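Long-range contacts in Non-structural protein 5 (Modoc virus, PDB 2WA2), which binds S-adenosylmethionine and, as a flavivirus methyltransferase domain, probably methylates the viral RNA cap at guanine N7 and ribose 2'-O positions: residues A[215-220]-A[235-240]; A[187-192]-A[229-234]. The protein carries 4 engineered substitutions. One frame throughout, in Å; residues are numbered along the deposited sequence.

Contact 1 (215-220 with 235-240) and contact 2 (187-192 with 229-234) lie at the same end of the Rossmann-like methyltransferase sheet, their centres about 9 Å apart. Across the sheet the strands run 188-193, 229-232, 215-217, so the middle one, antiparallel to both neighbours, carries contact 2 on one flank and pairs with the outer strand of contact 1 on the other. Along the chain the segments alternate: 187-192, 215-220, 229-234, 235-240. The chain leaves the middle strand after V232, runs through 233-238 alongside the outermost strand and enters helix 239-254. Contact 2 is buried inside the sheet, the K192 side chain about 6 Å from bound S-adenosylmethionine; contact 1 lies at the outer edge.

Contact 1: A[215-220]-A[235-240]; sequences GLIRVP and IKNNIM
At the border of the Rossmann-like methyltransferase sheet, outermost strand 215-217 is clasped by the connection that leads from strand 229-232 into helix 239-254, chiefly through the primary amide of N237. Strand 215-217 pairs with strand 229-232 along one flank, and N237 grips its other flank as a further strand might, using a side chain instead of backbone. OD1 of N237 accepts the L216 N-H at 2.9 Å, while ND2 of N237 donates to L216 O, also at 2.9 Å. The first bond comes in 17° from the plane of the side-chain carbonyl. In the second, ND2 stands well above the carbonyl plane of L216, although L216 O lies close to the amide plane of N237. An asparagine suits this place because its amide carries donor and acceptor side by side, matching the N-H and C=O of a single residue; chi1 of 67° puts CG between the backbone N and the carbonyl carbon, and chi2 near 0° then turns the amide to the strand. Glycine suits position 215, where the approach is tight: G215 CA lies 3.2 Å from N237 OD1, and a CB would fall too close to N237 OD1 and I235 O.

Branched apolar side chains pack beside the polar clasp. I239, in the first turn of helix 239-254, crosses L216 at about a right angle, with its CG1 3.9 Å from L216 CB; M206 and Q209 of helix 199-212 also touch I239. N238 is the N-cap residue of helix 239-254, and its side chain makes a weak bond to G241 N. I217 meets I235 through their CG2 methyls, 4.0 Å apart, and the same I217 CG2 rests 3.8 Å from N237 ND2.

Contact 2: A[187-192]-A[229-234]; sequences CGFCVK and MYFVSG
Strands 188-192 and 229-232 run antiparallel at 156°, with V191 and F231 as a hydrogen-bonded pair between the non-hydrogen-bonded pairs C190-V232 and K192-Y230. V191 N donates to F231 O at 2.8 Å, and F231 N returns a bond to V191 O. Beyond the strand end S233 prolongs the pairing: its N-H reaches F189 O, while its hydroxyl OG accepts the F189 N-H at 2.9 Å in place of a backbone carbonyl. Serine suits the place because its hydroxyl can accept this bond, while CB lies over the centre of the F189 ring, 3.6 Å from the centroid, in a CH-pi contact. In F189, chi1 of 55° puts CG between the backbone N and the carbonyl carbon, and the ring carries one face against S233 CB. Its CE1 approaches one face of the F231 ring toward the rim, 3.2 Å from F231 CE2; the planes are 24° apart and the rings strongly offset, with little overlap. C190 SG touches V232 CG1 at 3.8 Å and also meets the Y230 ring obliquely, 5.2 Å from its centroid. K192 lays CB against Y230 CE1 (3.6 Å), and its long extended chain carries the amine onward to a salt bridge with E228 and a hydrogen bond to G157 O, while Y230 OH bonds D155.

Helix 163-183 covers V191 and F189 through V173, I177 and L181, and I74 of helix 66-76 packs on C190, Y230 and V232. Strand 151-154 pairs with 188-193 on its other flank, and strand 215-217 borders 229-232.

Contact 1: A[215-220]-A[235-240]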
# COMPACT_ATOMS: atom_id res chain seq x y z
N GLY A 215 4.61 9.24 -7.13
CA GLY A 215 4.43 8.36 -8.29
C GLY A 215 3.85 7.05 -7.81
O GLY A 215 3.59 6.88 -6.61
N LEU A 216 3.63 6.13 -8.74
CA LEU A 216 2.99 4.87 -8.38
C LEU A 216 3.89 3.74 -8.83
O LEU A 216 4.28 3.66 -10.01
CB LEU A 216 1.60 4.75 -9.04
CG LEU A 216 0.79 3.53 -8.57
CD1 LEU A 216 0.22 3.81 -7.16
CD2 LEU A 216 -0.35 3.14 -9.58
N ILE A 217 4.24 2.85 -7.91
CA ILE A 217 5.20 1.79 -8.23
C ILE A 217 4.68 0.40 -7.88
O ILE A 217 3.84 0.24 -6.98
CB ILE A 217 6.59 2.04 -7.54
CG1 ILE A 217 6.45 2.02 -6.01
CG2 ILE A 217 7.24 3.35 -8.08
CD1 ILE A 217 7.76 2.06 -5.20
N ARG A 218 5.18 -0.59 -8.63
CA ARG A 218 4.89 -1.99 -8.37
C ARG A 218 6.09 -2.62 -7.66
O ARG A 218 7.20 -2.58 -8.17
CB ARG A 218 4.61 -2.71 -9.70
CG ARG A 218 4.56 -4.24 -9.60
CD ARG A 218 3.22 -4.63 -8.93
NE ARG A 218 3.01 -6.08 -8.99
CZ ARG A 218 1.91 -6.70 -8.62
NH1 ARG A 218 0.90 -6.01 -8.07
NH2 ARG A 218 1.83 -8.00 -8.77
N VAL A 219 5.86 -3.21 -6.50
CA VAL A 219 6.90 -3.96 -5.81
C VAL A 219 6.92 -5.38 -6.41
O VAL A 219 5.88 -6.04 -6.46
CB VAL A 219 6.61 -3.99 -4.29
CG1 VAL A 219 7.75 -4.62 -3.55
CG2 VAL A 219 6.35 -2.55 -3.79
N PRO A 220 8.07 -5.83 -6.92
CA PRO A 220 8.18 -7.15 -7.57
C PRO A 220 7.96 -8.33 -6.63
O PRO A 220 7.74 -9.46 -7.09
CB PRO A 220 9.61 -7.16 -8.14
CG PRO A 220 10.35 -6.13 -7.35
CD PRO A 220 9.34 -5.07 -6.99
N ILE A 235 9.55 8.60 -5.61
CA ILE A 235 9.69 8.32 -7.03
C ILE A 235 8.61 9.10 -7.77
O ILE A 235 7.44 9.02 -7.39
CB ILE A 235 9.63 6.79 -7.30
CG1 ILE A 235 10.83 6.12 -6.60
CG2 ILE A 235 9.58 6.47 -8.84
CD1 ILE A 235 10.77 4.60 -6.48
N LYS A 236 8.99 9.85 -8.80
CA LYS A 236 8.04 10.62 -9.59
C LYS A 236 7.92 10.01 -10.98
O LYS A 236 8.89 10.04 -11.74
CB LYS A 236 8.49 12.08 -9.71
CG LYS A 236 8.35 12.87 -8.45
CD LYS A 236 9.02 14.24 -8.61
CE LYS A 236 8.15 15.33 -8.02
NZ LYS A 236 6.99 15.68 -8.88
N ASN A 237 6.77 9.41 -11.30
CA ASN A 237 6.65 8.68 -12.56
C ASN A 237 5.31 8.84 -13.23
O ASN A 237 4.45 9.63 -12.79
CB ASN A 237 7.06 7.20 -12.42
CG ASN A 237 6.12 6.40 -11.52
OD1 ASN A 237 5.12 6.94 -11.04
ND2 ASN A 237 6.42 5.11 -11.31
N ASN A 238 5.18 8.16 -14.36
CA ASN A 238 4.00 8.16 -15.18
C ASN A 238 3.04 7.09 -14.63
O ASN A 238 3.19 5.89 -14.92
CB ASN A 238 4.44 7.84 -16.62
CG ASN A 238 3.30 7.61 -17.55
OD1 ASN A 238 2.13 7.81 -17.21
ND2 ASN A 238 3.63 7.18 -18.77
N ILE A 239 2.12 7.54 -13.80
CA ILE A 239 1.19 6.64 -13.08
C ILE A 239 0.42 5.68 -14.03
O ILE A 239 0.53 4.45 -13.89
CB ILE A 239 0.26 7.45 -12.16
CG1 ILE A 239 1.07 8.07 -10.99
CG2 ILE A 239 -0.89 6.56 -11.59
CD1 ILE A 239 0.24 9.06 -10.14
N MET A 240 -0.32 6.25 -14.99
CA MET A 240 -1.21 5.48 -15.89
C MET A 240 -0.41 4.45 -16.69
O MET A 240 -0.83 3.29 -16.80
CB MET A 240 -2.00 6.43 -16.84
CG MET A 240 -2.96 7.39 -16.12
SD MET A 240 -3.65 8.71 -17.17
CE MET A 240 -4.99 7.76 -17.94

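Contact 2: A[187-192]-A[229-234]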
# COMPACT_ATOMS: atom_id res chain seq x y z
N CYS A 187 5.30 16.17 3.57
CA CYS A 187 5.63 14.92 4.22
C CYS A 187 5.90 13.85 3.17
O CYS A 187 5.42 13.95 2.03
CB CYS A 187 4.49 14.46 5.15
SG CYS A 187 2.98 14.02 4.29
N GLY A 188 6.69 12.86 3.57
CA GLY A 188 6.88 11.63 2.81
C GLY A 188 5.66 10.73 2.96
O GLY A 188 4.87 10.87 3.92
N PHE A 189 5.49 9.82 2.01
CA PHE A 189 4.32 8.93 2.08
C PHE A 189 4.52 7.63 1.29
O PHE A 189 5.32 7.56 0.33
CB PHE A 189 3.02 9.68 1.68
CG PHE A 189 3.09 10.34 0.32
CD1 PHE A 189 2.90 9.60 -0.86
CD2 PHE A 189 3.38 11.70 0.21
CE1 PHE A 189 2.98 10.24 -2.12
CE2 PHE A 189 3.45 12.33 -1.04
CZ PHE A 189 3.26 11.58 -2.20
N CYS A 190 3.81 6.59 1.71
CA CYS A 190 3.84 5.33 0.98
C CYS A 190 2.51 4.70 1.30
O CYS A 190 2.27 4.34 2.44
CB CYS A 190 5.01 4.45 1.43
SG CYS A 190 5.04 2.84 0.73
N VAL A 191 1.67 4.60 0.27
CA VAL A 191 0.25 4.27 0.42
C VAL A 191 -0.10 3.11 -0.53
O VAL A 191 0.08 3.22 -1.75
CB VAL A 191 -0.65 5.49 0.10
CG1 VAL A 191 -2.11 5.09 0.23
CG2 VAL A 191 -0.29 6.71 1.07
N LYS A 192 -0.62 2.01 0.03
CA LYS A 192 -1.17 0.93 -0.81
C LYS A 192 -2.34 1.39 -1.69
O LYS A 192 -3.28 2.06 -1.21
CB LYS A 192 -1.59 -0.26 0.05
CG LYS A 192 -1.94 -1.50 -0.79
CD LYS A 192 -2.28 -2.72 0.11
CE LYS A 192 -2.94 -3.78 -0.72
NZ LYS A 192 -3.00 -5.10 0.02
N MET A 229 -0.42 -1.62 -6.08
CA MET A 229 0.74 -0.75 -6.32
C MET A 229 0.84 0.27 -5.18
O MET A 229 -0.08 0.39 -4.35
CB MET A 229 0.61 -0.11 -7.71
CG MET A 229 0.69 -1.16 -8.82
SD MET A 229 0.35 -0.48 -10.46
CE MET A 229 1.82 0.57 -10.73
N TYR A 230 1.96 0.99 -5.11
CA TYR A 230 2.22 1.84 -3.96
C TYR A 230 2.42 3.28 -4.38
O TYR A 230 3.26 3.57 -5.22
CB TYR A 230 3.37 1.33 -3.11
CG TYR A 230 2.92 0.12 -2.32
CD1 TYR A 230 2.39 0.27 -1.04
CD2 TYR A 230 2.99 -1.16 -2.88
CE1 TYR A 230 1.95 -0.84 -0.31
CE2 TYR A 230 2.52 -2.29 -2.16
CZ TYR A 230 2.01 -2.10 -0.88
OH TYR A 230 1.52 -3.18 -0.16
N PHE A 231 1.61 4.17 -3.82
CA PHE A 231 1.71 5.58 -4.16
C PHE A 231 2.75 6.14 -3.19
O PHE A 231 2.53 6.13 -1.96
CB PHE A 231 0.35 6.29 -4.02
CG PHE A 231 0.39 7.78 -4.27
CD1 PHE A 231 0.74 8.29 -5.53
CD2 PHE A 231 0.02 8.68 -3.26
CE1 PHE A 231 0.77 9.67 -5.77
CE2 PHE A 231 0.04 10.09 -3.49
CZ PHE A 231 0.43 10.58 -4.74
N VAL A 232 3.86 6.62 -3.75
CA VAL A 232 5.06 6.93 -2.97
C VAL A 232 5.59 8.36 -3.26
O VAL A 232 5.42 8.89 -4.37
CB VAL A 232 6.18 5.86 -3.16
CG1 VAL A 232 5.77 4.42 -2.70
CG2 VAL A 232 6.66 5.81 -4.63
N SER A 233 6.19 8.98 -2.26
CA SER A 233 6.69 10.34 -2.39
C SER A 233 8.05 10.40 -3.10
O SER A 233 8.35 11.42 -3.71
CB SER A 233 6.80 11.01 -1.01
OG SER A 233 7.45 10.16 -0.10
N GLY A 234 8.85 9.33 -3.02
CA GLY A 234 10.27 9.36 -3.42
C GLY A 234 10.53 9.18 -4.91
O GLY A 234 11.60 9.56 -5.42